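Local atomic coordinates of T-lymphoma invasion and metastasis-inducing protein 2 (PDB entry 3A8P), a protein that activates the small GTPase Rac1 as a guanine nucleotide exchange factor, linking extracellular signals to the cytoskeleton and to neurite growth. Residues T107-T110 with D111-N114; I151-D154 with S155-K159; Q186-E189 with K190-M193; C200-A203 with S204-G208. One frame throughout, in Å; residues are numbered along the deposited sequence.

Contact 1 (T107-T110 with D111-N114)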
ATOM      1  N   THR A 107     -10.796  18.462  -0.264  1.00 22.88           N
ATOM      2  CA  THR A 107     -11.167  19.874  -0.346  1.00 26.75           C
ATOM      3  C   THR A 107     -10.335  20.750   0.582  1.00 25.90           C
ATOM      4  O   THR A 107     -10.401  21.975   0.513  1.00 28.17           O
ATOM      5  CB  THR A 107     -12.650  20.081   0.002  1.00 25.80           C
ATOM      6  OG1 THR A 107     -12.859  19.797   1.390  1.00 29.01           O
ATOM      7  CG2 THR A 107     -13.525  19.156  -0.834  1.00 27.30           C
ATOM      8  N   SER A 108      -9.548  20.118   1.444  1.00 25.97           N
ATOM      9  CA  SER A 108      -8.705  20.846   2.391  1.00 25.53           C
ATOM     10  C   SER A 108      -7.778  19.855   3.076  1.00 26.04           C
ATOM     11  O   SER A 108      -7.942  18.642   2.917  1.00 23.43           O
ATOM     12  CB  SER A 108      -9.567  21.534   3.451  1.00 27.79           C
ATOM     13  OG  SER A 108     -10.167  20.578   4.318  1.00 26.91           O
ATOM     14  N   GLN A 109      -6.813  20.366   3.841  1.00 24.89           N
ATOM     15  CA  GLN A 109      -5.883  19.496   4.554  1.00 25.14           C
ATOM     16  C   GLN A 109      -6.662  18.690   5.583  1.00 25.39           C
ATOM     17  O   GLN A 109      -6.413  17.503   5.766  1.00 25.10           O
ATOM     18  CB  GLN A 109      -4.792  20.323   5.250  1.00 26.18           C
ATOM     19  CG  GLN A 109      -3.867  19.528   6.190  1.00 26.95           C
ATOM     20  CD  GLN A 109      -3.156  18.350   5.514  1.00 28.65           C
ATOM     21  OE1 GLN A 109      -2.760  18.427   4.348  1.00 26.57           O
ATOM     22  NE2 GLN A 109      -2.973  17.261   6.261  1.00 26.75           N
ATOM     23  N   THR A 110      -7.607  19.340   6.256  1.00 26.05           N
ATOM     24  CA  THR A 110      -8.424  18.655   7.261  1.00 27.38           C
ATOM     25  C   THR A 110      -9.256  17.555   6.599  1.00 25.71           C
ATOM     26  O   THR A 110      -9.375  16.452   7.124  1.00 26.13           O
ATOM     27  CB  THR A 110      -9.391  19.626   7.969  1.00 28.54           C
ATOM     28  OG1 THR A 110      -8.638  20.600   8.700  1.00 30.56           O
ATOM     29  CG2 THR A 110     -10.295  18.863   8.934  1.00 28.00           C
ATOM     30  N   ASP A 111      -9.831  17.865   5.444  1.00 24.90           N
ATOM     31  CA  ASP A 111     -10.641  16.888   4.733  1.00 24.75           C
ATOM     32  C   ASP A 111      -9.762  15.696   4.332  1.00 24.13           C
ATOM     33  O   ASP A 111     -10.180  14.542   4.454  1.00 23.99           O
ATOM     34  CB  ASP A 111     -11.277  17.537   3.507  1.00 24.28           C
ATOM     35  CG  ASP A 111     -12.264  16.624   2.806  1.00 26.16           C
ATOM     36  OD1 ASP A 111     -13.180  16.099   3.478  1.00 26.33           O
ATOM     37  OD2 ASP A 111     -12.126  16.438   1.579  1.00 28.29           O
ATOM     38  N   LEU A 112      -8.538  15.970   3.881  1.00 23.95           N
ATOM     39  CA  LEU A 112      -7.618  14.896   3.496  1.00 24.18           C
ATOM     40  C   LEU A 112      -7.348  13.978   4.687  1.00 23.45           C
ATOM     41  O   LEU A 112      -7.392  12.752   4.568  1.00 19.56           O
ATOM     42  CB  LEU A 112      -6.298  15.477   2.966  1.00 24.19           C
ATOM     43  CG  LEU A 112      -5.160  14.507   2.609  1.00 22.90           C
ATOM     44  CD1 LEU A 112      -4.232  15.161   1.592  1.00 23.42           C
ATOM     45  CD2 LEU A 112      -4.375  14.124   3.865  1.00 23.39           C
ATOM     46  N   GLU A 113      -7.083  14.573   5.846  1.00 24.19           N
ATOM     47  CA  GLU A 113      -6.810  13.784   7.040  1.00 25.53           C
ATOM     48  C   GLU A 113      -8.019  12.958   7.438  1.00 25.22           C
ATOM     49  O   GLU A 113      -7.878  11.823   7.888  1.00 25.16           O
ATOM     50  CB  GLU A 113      -6.400  14.688   8.205  1.00 28.99           C
ATOM     51  CG  GLU A 113      -5.016  15.282   8.058  1.00 34.80           C
ATOM     52  CD  GLU A 113      -4.753  16.382   9.065  1.00 40.06           C
ATOM     53  OE1 GLU A 113      -5.244  16.267  10.208  1.00 44.23           O
ATOM     54  OE2 GLU A 113      -4.052  17.354   8.715  1.00 41.12           O
ATOM     55  N   ASN A 114      -9.209  13.527   7.280  1.00 23.89           N
ATOM     56  CA  ASN A 114     -10.419  12.802   7.630  1.00 24.24           C
ATOM     57  C   ASN A 114     -10.613  11.582   6.723  1.00 24.41           C
ATOM     58  O   ASN A 114     -11.050  10.527   7.189  1.00 25.75           O
ATOM     59  CB  ASN A 114     -11.645  13.722   7.558  1.00 23.66           C
ATOM     60  CG  ASN A 114     -11.668  14.753   8.675  1.00 26.34           C
ATOM     61  OD1 ASN A 114     -11.059  14.556   9.721  1.00 26.67           O
ATOM     62  ND2 ASN A 114     -12.389  15.850   8.463  1.00 26.68           N
TER
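Ser108, the N-cap, and Asp111 form the tight part of this contact, at the start of helix 109-130, the C-terminal helix of the PH domain. With OG turned between its own backbone N and carbonyl carbon (chi1 69°), Ser108 OG accepts from Asp111 N at 3.0 Å, and CB of Asp111 packs 3.3 Å from the same OG. The carboxylate of Asp111 reaches back beyond the cap. There OD2 takes the N-H of Thr107 in a nearly straight bond, 3.0 Å from Thr107 N to Asp111 OD2, met on the anti side, somewhat out of the carboxylate plane. Asp111 OD1 makes a salt bridge with Lys13 of strand 11-26. Leu112 is buried against Ala106, and its N bonds to Ser108 O at 2.9 Å. Replacing Asp111 by an alanine would probably leave Thr107 N without its acceptor and Lys13 without this carboxylate partner, setting the residues ahead of the helix freer to move.

The outer side is more open to solvent, although one of its bonds is short. Gln109, its chain bent at chi2 (56°), brings NE2 to 2.7 Å from Glu113 OE2. The donor meets the anti lone pair of OE2, which lies in the amide plane, although amide and carboxylate planes are turned 50° apart. The side chains of Thr110 and Asn114 lie side by side next to the backbone bond from Asn114 N to Thr110 O. The negative carboxylate of Asp111 probably interacts favourably with the helix dipole, while the serine hydroxyl satisfies an N-H that has no preceding turn to bond to.

Contact 2 (I151-D154 with S155-K159)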
ATOM      1  N   ILE A 151      11.022 -10.455  10.244  1.00 26.49           N
ATOM      2  CA  ILE A 151      12.015  -9.672   9.533  1.00 27.69           C
ATOM      3  C   ILE A 151      13.398 -10.035  10.070  1.00 28.09           C
ATOM      4  O   ILE A 151      14.347 -10.204   9.308  1.00 26.59           O
ATOM      5  CB  ILE A 151      11.743  -8.164   9.712  1.00 26.67           C
ATOM      6  CG1 ILE A 151      10.560  -7.757   8.825  1.00 26.31           C
ATOM      7  CG2 ILE A 151      12.998  -7.352   9.398  1.00 26.39           C
ATOM      8  CD1 ILE A 151       9.991  -6.381   9.137  1.00 26.56           C
ATOM      9  N   ASP A 152      13.500 -10.168  11.387  1.00 30.09           N
ATOM     10  CA  ASP A 152      14.767 -10.514  12.016  1.00 32.72           C
ATOM     11  C   ASP A 152      15.215 -11.899  11.579  1.00 32.24           C
ATOM     12  O   ASP A 152      16.376 -12.100  11.228  1.00 32.36           O
ATOM     13  CB  ASP A 152      14.638 -10.455  13.538  1.00 36.44           C
ATOM     14  CG  ASP A 152      15.879 -10.950  14.243  1.00 41.79           C
ATOM     15  OD1 ASP A 152      15.989 -12.176  14.466  1.00 45.05           O
ATOM     16  OD2 ASP A 152      16.758 -10.119  14.558  1.00 44.14           O
ATOM     17  N   MET A 153      14.278 -12.841  11.590  1.00 31.92           N
ATOM     18  CA  MET A 153      14.541 -14.225  11.202  1.00 33.03           C
ATOM     19  C   MET A 153      14.956 -14.364   9.733  1.00 31.91           C
ATOM     20  O   MET A 153      15.959 -15.017   9.418  1.00 29.17           O
ATOM     21  CB  MET A 153      13.292 -15.075  11.469  1.00 38.28           C
ATOM     22  CG  MET A 153      13.334 -16.508  10.936  1.00 44.64           C
ATOM     23  SD  MET A 153      14.496 -17.611  11.787  1.00 54.08           S
ATOM     24  CE  MET A 153      14.858 -18.798  10.455  1.00 50.97           C
ATOM     25  N   ASP A 154      14.181 -13.753   8.840  1.00 28.51           N
ATOM     26  CA  ASP A 154      14.470 -13.828   7.415  1.00 28.33           C
ATOM     27  C   ASP A 154      15.711 -13.034   7.011  1.00 28.09           C
ATOM     28  O   ASP A 154      16.358 -13.367   6.019  1.00 28.50           O
ATOM     29  CB  ASP A 154      13.244 -13.384   6.609  1.00 26.24           C
ATOM     30  CG  ASP A 154      12.215 -14.503   6.444  1.00 28.66           C
ATOM     31  OD1 ASP A 154      12.125 -15.377   7.333  1.00 31.00           O
ATOM     32  OD2 ASP A 154      11.489 -14.510   5.431  1.00 23.34           O
ATOM     33  N   SER A 155      16.042 -11.988   7.765  1.00 27.07           N
ATOM     34  CA  SER A 155      17.236 -11.203   7.470  1.00 28.04           C
ATOM     35  C   SER A 155      18.442 -12.095   7.748  1.00 28.08           C
ATOM     36  O   SER A 155      19.403 -12.114   6.984  1.00 28.29           O
ATOM     37  CB  SER A 155      17.317  -9.953   8.356  1.00 27.09           C
ATOM     38  OG  SER A 155      16.292  -9.034   8.038  1.00 30.24           O
ATOM     39  N   LYS A 156      18.383 -12.837   8.849  1.00 29.68           N
ATOM     40  CA  LYS A 156      19.472 -13.738   9.208  1.00 30.46           C
ATOM     41  C   LYS A 156      19.593 -14.877   8.205  1.00 30.89           C
ATOM     42  O   LYS A 156      20.700 -15.264   7.831  1.00 30.57           O
ATOM     43  CB  LYS A 156      19.264 -14.302  10.620  1.00 34.51           C
ATOM     44  CG  LYS A 156      19.397 -13.251  11.719  1.00 39.23           C
ATOM     45  CD  LYS A 156      19.095 -13.832  13.095  1.00 41.74           C
ATOM     46  CE  LYS A 156      19.198 -12.769  14.182  1.00 44.65           C
ATOM     47  NZ  LYS A 156      18.913 -13.346  15.532  1.00 46.74           N
ATOM     48  N   MET A 157      18.461 -15.418   7.763  1.00 30.74           N
ATOM     49  CA  MET A 157      18.492 -16.512   6.796  1.00 31.85           C
ATOM     50  C   MET A 157      19.153 -16.047   5.507  1.00 29.69           C
ATOM     51  O   MET A 157      19.937 -16.787   4.898  1.00 28.39           O
ATOM     52  CB  MET A 157      17.078 -17.013   6.482  1.00 34.82           C
ATOM     53  CG  MET A 157      16.389 -17.719   7.638  1.00 39.13           C
ATOM     54  SD  MET A 157      17.372 -19.082   8.278  1.00 44.18           S
ATOM     55  CE  MET A 157      18.090 -18.286   9.726  1.00 45.56           C
ATOM     56  N   LYS A 158      18.832 -14.819   5.108  1.00 27.13           N
ATOM     57  CA  LYS A 158      19.368 -14.229   3.889  1.00 28.48           C
ATOM     58  C   LYS A 158      20.882 -14.076   3.956  1.00 29.00           C
ATOM     59  O   LYS A 158      21.575 -14.308   2.962  1.00 27.87           O
ATOM     60  CB  LYS A 158      18.720 -12.863   3.620  1.00 27.93           C
ATOM     61  CG  LYS A 158      19.164 -12.209   2.316  1.00 28.09           C
ATOM     62  CD  LYS A 158      18.298 -10.990   1.997  1.00 33.08           C
ATOM     63  CE  LYS A 158      18.784 -10.240   0.759  1.00 33.00           C
ATOM     64  NZ  LYS A 158      20.023  -9.443   1.023  1.00 40.50           N
ATOM     65  N   LYS A 159      21.395 -13.676   5.115  1.00 29.12           N
ATOM     66  CA  LYS A 159      22.838 -13.535   5.264  1.00 31.41           C
ATOM     67  C   LYS A 159      23.499 -14.907   5.236  1.00 29.87           C
ATOM     68  O   LYS A 159      24.575 -15.063   4.672  1.00 30.28           O
ATOM     69  CB  LYS A 159      23.192 -12.817   6.566  1.00 34.24           C
ATOM     70  CG  LYS A 159      22.892 -11.335   6.526  1.00 40.82           C
ATOM     71  CD  LYS A 159      23.421 -10.625   7.761  1.00 46.01           C
ATOM     72  CE  LYS A 159      23.022  -9.155   7.743  1.00 49.15           C
ATOM     73  NZ  LYS A 159      23.479  -8.488   6.480  1.00 51.65           N
TER
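Ile151 O is gripped twice by Ser155, by the backbone and by the hydroxyl. Ser155 OG donates to Ile151 O at 2.6 Å and Ser155 N to the same oxygen at 2.9 Å, the two arriving from opposite faces of the carbonyl plane. The hydroxyl gets there because OG stands anti to its own carbonyl carbon (chi1 -68°), folded back along the preceding turn. One position on, the extended chain of Lys156 runs across the carboxylate of Asp152. Lys156 NZ and CE both lie 3.3 Å from Asp152 OD1; NZ forms a salt bridge with OD1, with a weak hydrogen bond. These are i to i+4 pairs of helix 136-165, which packs antiparallel to helix 171-206 as one arm of the long helical hairpin in the CC-Ex part of the PHCCEx module. On another side of the helix, Met153 and Met157 meet at their ends. Met153 CE sits 3.3 Å from Met157 SD and a tight 3.4 Å from Met157 CE, the Met153 chain being bent at chi2 (69°) to bring its methyl forward. Met157 also touches Trp184 of the partner helix, as does the buried Asp154. Lys158 leads away and makes a salt bridge with Glu162, a further turn along.

Contact 3 (Q186-E189 with K190-M193)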
ATOM      1  N   GLN A 186      12.482 -10.672  -1.278  1.00 24.63           N
ATOM      2  CA  GLN A 186      11.124 -10.268  -1.576  1.00 25.12           C
ATOM      3  C   GLN A 186      10.235 -10.478  -0.351  1.00 26.00           C
ATOM      4  O   GLN A 186       9.376  -9.643  -0.057  1.00 28.13           O
ATOM      5  CB  GLN A 186      10.589 -11.032  -2.789  1.00 24.35           C
ATOM      6  CG  GLN A 186      11.292 -10.616  -4.081  1.00 27.75           C
ATOM      7  CD  GLN A 186      10.624 -11.135  -5.344  1.00 28.58           C
ATOM      8  OE1 GLN A 186      10.979 -10.724  -6.447  1.00 35.47           O
ATOM      9  NE2 GLN A 186       9.658 -12.030  -5.194  1.00 26.53           N
ATOM     10  N   ASN A 187      10.442 -11.576   0.371  1.00 23.80           N
ATOM     11  CA  ASN A 187       9.650 -11.831   1.576  1.00 26.78           C
ATOM     12  C   ASN A 187       9.860 -10.690   2.579  1.00 25.76           C
ATOM     13  O   ASN A 187       8.930 -10.266   3.264  1.00 25.14           O
ATOM     14  CB  ASN A 187      10.059 -13.151   2.242  1.00 26.58           C
ATOM     15  CG  ASN A 187       9.684 -14.365   1.420  1.00 28.55           C
ATOM     16  OD1 ASN A 187       8.927 -14.274   0.459  1.00 30.04           O
ATOM     17  ND2 ASN A 187      10.208 -15.518   1.810  1.00 32.03           N
ATOM     18  N   LEU A 188      11.089 -10.193   2.657  1.00 25.87           N
ATOM     19  CA  LEU A 188      11.410  -9.105   3.579  1.00 26.83           C
ATOM     20  C   LEU A 188      10.724  -7.790   3.208  1.00 26.77           C
ATOM     21  O   LEU A 188      10.317  -7.027   4.080  1.00 27.77           O
ATOM     22  CB  LEU A 188      12.924  -8.905   3.648  1.00 25.50           C
ATOM     23  CG  LEU A 188      13.672 -10.010   4.404  1.00 28.88           C
ATOM     24  CD1 LEU A 188      15.170  -9.887   4.171  1.00 26.91           C
ATOM     25  CD2 LEU A 188      13.349  -9.903   5.890  1.00 29.15           C
ATOM     26  N   GLU A 189      10.604  -7.524   1.913  1.00 26.84           N
ATOM     27  CA  GLU A 189       9.953  -6.297   1.461  1.00 28.21           C
ATOM     28  C   GLU A 189       8.471  -6.358   1.829  1.00 28.90           C
ATOM     29  O   GLU A 189       7.888  -5.369   2.263  1.00 30.11           O
ATOM     30  CB  GLU A 189      10.126  -6.137  -0.050  1.00 25.76           C
ATOM     31  CG  GLU A 189      11.572  -5.908  -0.461  1.00 29.80           C
ATOM     32  CD  GLU A 189      11.742  -5.793  -1.968  1.00 33.09           C
ATOM     33  OE1 GLU A 189      11.358  -6.746  -2.684  1.00 34.32           O
ATOM     34  OE2 GLU A 189      12.258  -4.754  -2.433  1.00 32.10           O
ATOM     35  N   LYS A 190       7.877  -7.533   1.651  1.00 28.21           N
ATOM     36  CA  LYS A 190       6.480  -7.761   1.977  1.00 28.15           C
ATOM     37  C   LYS A 190       6.276  -7.572   3.487  1.00 27.70           C
ATOM     38  O   LYS A 190       5.320  -6.911   3.909  1.00 25.97           O
ATOM     39  CB  LYS A 190       6.089  -9.183   1.548  1.00 31.64           C
ATOM     40  CG  LYS A 190       4.687  -9.662   1.938  1.00 35.98           C
ATOM     41  CD  LYS A 190       3.588  -8.888   1.231  1.00 39.61           C
ATOM     42  CE  LYS A 190       2.301  -9.708   1.130  1.00 42.87           C
ATOM     43  NZ  LYS A 190       1.847 -10.245   2.446  1.00 44.79           N
ATOM     44  N   PHE A 191       7.167  -8.135   4.307  1.00 24.68           N
ATOM     45  CA  PHE A 191       7.012  -7.985   5.754  1.00 25.27           C
ATOM     46  C   PHE A 191       7.087  -6.518   6.143  1.00 25.09           C
ATOM     47  O   PHE A 191       6.306  -6.055   6.970  1.00 25.88           O
ATOM     48  CB  PHE A 191       8.069  -8.783   6.531  1.00 23.23           C
ATOM     49  CG  PHE A 191       7.939 -10.278   6.373  1.00 24.95           C
ATOM     50  CD1 PHE A 191       6.686 -10.877   6.266  1.00 25.79           C
ATOM     51  CD2 PHE A 191       9.073 -11.086   6.323  1.00 26.23           C
ATOM     52  CE1 PHE A 191       6.561 -12.269   6.107  1.00 28.05           C
ATOM     53  CE2 PHE A 191       8.965 -12.476   6.165  1.00 26.96           C
ATOM     54  CZ  PHE A 191       7.708 -13.067   6.057  1.00 27.08           C
ATOM     55  N   HIS A 192       8.031  -5.794   5.545  1.00 25.12           N
ATOM     56  CA  HIS A 192       8.190  -4.369   5.814  1.00 24.37           C
ATOM     57  C   HIS A 192       6.951  -3.613   5.349  1.00 24.35           C
ATOM     58  O   HIS A 192       6.536  -2.646   5.985  1.00 24.15           O
ATOM     59  CB  HIS A 192       9.418  -3.815   5.080  1.00 23.84           C
ATOM     60  CG  HIS A 192      10.712  -4.068   5.785  1.00 25.85           C
ATOM     61  ND1 HIS A 192      11.093  -3.370   6.909  1.00 28.09           N
ATOM     62  CD2 HIS A 192      11.714  -4.941   5.524  1.00 26.31           C
ATOM     63  CE1 HIS A 192      12.277  -3.798   7.309  1.00 26.86           C
ATOM     64  NE2 HIS A 192      12.675  -4.751   6.486  1.00 27.36           N
ATOM     65  N   MET A 193       6.369  -4.054   4.236  1.00 21.41           N
ATOM     66  CA  MET A 193       5.187  -3.395   3.701  1.00 23.99           C
ATOM     67  C   MET A 193       4.013  -3.630   4.651  1.00 24.19           C
ATOM     68  O   MET A 193       3.267  -2.700   4.971  1.00 23.95           O
ATOM     69  CB  MET A 193       4.874  -3.924   2.293  1.00 21.65           C
ATOM     70  CG  MET A 193       3.717  -3.218   1.585  1.00 22.89           C
ATOM     71  SD  MET A 193       3.943  -1.429   1.386  1.00 24.95           S
ATOM     72  CE  MET A 193       5.392  -1.402   0.293  1.00 18.31           C
TER
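Phe191 folds back over the carbonyl of Asn187, one helical turn earlier in helix 171-206. Its CB starts 3.7 Å from Asn187 O. CG, anti to its own carbonyl carbon (chi1 -66°), is closer at 3.3 Å from Asn187 O, and CD2 closest at 3.2 Å from that oxygen, with CD1 at 3.8 Å from it. Farther out the ring draws off: CE2 is 3.6 Å from Asn187 O, and at the tip CZ stands 4.1 Å from it. The oxygen thus sits over one ring face, displaced toward the rim, while still accepting the helical bond from Phe191 N. Leu188 CD2 brushes Phe191 CD2 at 4.5 Å. The ring also packs on Ile151 and Asp154 of helix 136-165, a side-chain contact between the two arms of the antiparallel hairpin; this part of helix 171-206 is predicted to be coiled coil. An alanine in place of Phe191 is likely to open a gap between the helices, leaving Ile151 and Leu188 without the ring they pack on. The other side of the helix is covered by helix 236-245 and mixes Met193 with the carboxylate of Glu189. Glu189 OE1 pairs with Arg246, and its OE2 accepts from Ser224 OG and Ser221 N. With both oxygens of this buried carboxylate so engaged, Glu189 is probably held ionised, and it ties helix 171-206 to the C-terminal part of the chain around Ser221, Ser224 and Arg246.

Contact 4 (C200-A203 with S204-G208)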
ATOM      1  N   CYS A 200       0.044   2.187   9.959  1.00 24.83           N
ATOM      2  CA  CYS A 200      -0.861   3.197   9.421  1.00 25.31           C
ATOM      3  C   CYS A 200      -2.225   3.007  10.068  1.00 25.32           C
ATOM      4  O   CYS A 200      -2.857   3.976  10.487  1.00 25.87           O
ATOM      5  CB  CYS A 200      -1.004   3.062   7.902  1.00 25.39           C
ATOM      6  SG  CYS A 200       0.395   3.652   6.915  1.00 24.54           S
ATOM      7  N   TYR A 201      -2.685   1.761  10.141  1.00 26.16           N
ATOM      8  CA  TYR A 201      -3.983   1.475  10.749  1.00 27.35           C
ATOM      9  C   TYR A 201      -3.968   1.898  12.220  1.00 29.25           C
ATOM     10  O   TYR A 201      -4.863   2.605  12.679  1.00 31.06           O
ATOM     11  CB  TYR A 201      -4.334  -0.018  10.621  1.00 27.50           C
ATOM     12  CG  TYR A 201      -4.543  -0.500   9.188  1.00 25.42           C
ATOM     13  CD1 TYR A 201      -4.437   0.383   8.103  1.00 23.86           C
ATOM     14  CD2 TYR A 201      -4.833  -1.838   8.916  1.00 24.66           C
ATOM     15  CE1 TYR A 201      -4.610  -0.054   6.791  1.00 22.64           C
ATOM     16  CE2 TYR A 201      -5.011  -2.289   7.599  1.00 23.68           C
ATOM     17  CZ  TYR A 201      -4.897  -1.393   6.545  1.00 24.79           C
ATOM     18  OH  TYR A 201      -5.068  -1.824   5.247  1.00 25.51           O
ATOM     19  N   LEU A 202      -2.942   1.486  12.953  1.00 30.15           N
ATOM     20  CA  LEU A 202      -2.835   1.853  14.362  1.00 31.52           C
ATOM     21  C   LEU A 202      -2.828   3.367  14.569  1.00 31.05           C
ATOM     22  O   LEU A 202      -3.500   3.880  15.459  1.00 30.92           O
ATOM     23  CB  LEU A 202      -1.563   1.261  14.973  1.00 30.30           C
ATOM     24  CG  LEU A 202      -1.664  -0.171  15.507  1.00 35.68           C
ATOM     25  CD1 LEU A 202      -0.263  -0.766  15.683  1.00 33.88           C
ATOM     26  CD2 LEU A 202      -2.431  -0.164  16.837  1.00 35.83           C
ATOM     27  N   ALA A 203      -2.066   4.082  13.749  1.00 31.26           N
ATOM     28  CA  ALA A 203      -1.986   5.523  13.893  1.00 30.63           C
ATOM     29  C   ALA A 203      -3.339   6.165  13.629  1.00 32.19           C
ATOM     30  O   ALA A 203      -3.747   7.070  14.353  1.00 30.79           O
ATOM     31  CB  ALA A 203      -0.940   6.097  12.952  1.00 30.49           C
ATOM     32  N   SER A 204      -4.038   5.690  12.603  1.00 31.08           N
ATOM     33  CA  SER A 204      -5.335   6.255  12.271  1.00 32.59           C
ATOM     34  C   SER A 204      -6.394   5.967  13.322  1.00 33.29           C
ATOM     35  O   SER A 204      -7.303   6.765  13.509  1.00 31.92           O
ATOM     36  CB  SER A 204      -5.804   5.768  10.895  1.00 33.43           C
ATOM     37  OG  SER A 204      -5.139   6.482   9.858  1.00 31.18           O
ATOM     38  N   LEU A 205      -6.284   4.833  14.007  1.00 34.19           N
ATOM     39  CA  LEU A 205      -7.253   4.500  15.045  1.00 35.14           C
ATOM     40  C   LEU A 205      -6.957   5.223  16.359  1.00 37.29           C
ATOM     41  O   LEU A 205      -7.864   5.454  17.156  1.00 38.91           O
ATOM     42  CB  LEU A 205      -7.274   2.994  15.317  1.00 34.55           C
ATOM     43  CG  LEU A 205      -7.962   2.050  14.331  1.00 31.68           C
ATOM     44  CD1 LEU A 205      -7.957   0.649  14.912  1.00 27.95           C
ATOM     45  CD2 LEU A 205      -9.386   2.507  14.070  1.00 31.60           C
ATOM     46  N   GLN A 206      -5.697   5.588  16.584  1.00 37.19           N
ATOM     47  CA  GLN A 206      -5.306   6.251  17.827  1.00 37.79           C
ATOM     48  C   GLN A 206      -5.013   7.747  17.710  1.00 38.13           C
ATOM     49  O   GLN A 206      -4.573   8.368  18.675  1.00 38.42           O
ATOM     50  CB  GLN A 206      -4.080   5.551  18.414  1.00 38.72           C
ATOM     51  CG  GLN A 206      -4.268   4.065  18.672  1.00 41.03           C
ATOM     52  CD  GLN A 206      -3.012   3.411  19.217  1.00 44.04           C
ATOM     53  OE1 GLN A 206      -1.946   3.489  18.608  1.00 45.93           O
ATOM     54  NE2 GLN A 206      -3.131   2.763  20.373  1.00 44.72           N
ATOM     55  N   GLY A 207      -5.248   8.322  16.536  1.00 37.26           N
ATOM     56  CA  GLY A 207      -4.996   9.740  16.347  1.00 37.99           C
ATOM     57  C   GLY A 207      -3.529  10.146  16.333  1.00 39.44           C
ATOM     58  O   GLY A 207      -3.206  11.321  16.536  1.00 41.79           O
ATOM     59  N   GLY A 208      -2.634   9.194  16.087  1.00 37.24           N
ATOM     60  CA  GLY A 208      -1.218   9.518  16.060  1.00 36.49           C
ATOM     61  C   GLY A 208      -0.696   9.841  14.669  1.00 35.36           C
ATOM     62  O   GLY A 208      -1.433   9.746  13.688  1.00 35.63           O
TER
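The flat amide of Gln206 comes up alongside Leu202, the two side chains pointing the same way, with Gln206 OE1 4.1 Å from Leu202 CD2. Nearer the backbone, Gln206 CG packs 3.3 Å from Leu202 O. The other flat group, the ring of Tyr201, serves the surroundings: it packs against Cys123 and Ala124 of helix 109-130 and Leu140 of helix 136-165, and its OH is hydrogen-bonded to Ser77 O and to Arg197 NH1. Tyr201 O takes Leu205 N at 3.0 Å, nearly along the C=O axis, and CG of Leu205 packs 3.6 Å from that oxygen. Ser204 sends OG, anti to its own carbonyl carbon (chi1 -78°), to His120 of the PH domain helix. Helix 171-206 then runs out. Gln206 N bonds to Leu202 O at 3.0 Å, with a weak second bond to Ala203 O. Gly207, at positive phi (70°), turns the chain so that Gly208 N reaches back to Ala203 O at 3.0 Å, the six-to-one bond of a Schellman-type C-cap. The methyl of Ala203 lies against this turn, 3.8 Å from Gly208 O. Ala203 O, near the end of the helix, thus gains a donor from the chain reversal, Gly208 N.

In the fold
The four contacts follow one another along the chain and cover both halves of the PHCCEx module. Contact 1 starts the C-terminal helix of the PH domain; contacts 2, 3 and 4 lie in the CC-Ex part. Contact 2 is on helix 136-165, while contacts 3 and 4 share helix 171-206, with centres about 21 Å apart. Contacts 2 and 3 touch across the hairpin, centres about 11 Å apart, on the opposite side of the chain's centre from contact 1. Contact 4, whose centre is about 16 Å from that of contact 1, lies where the hairpin meets the PH domain helix, consistent with PH and CC-Ex parts forming one membrane- and protein-binding unit.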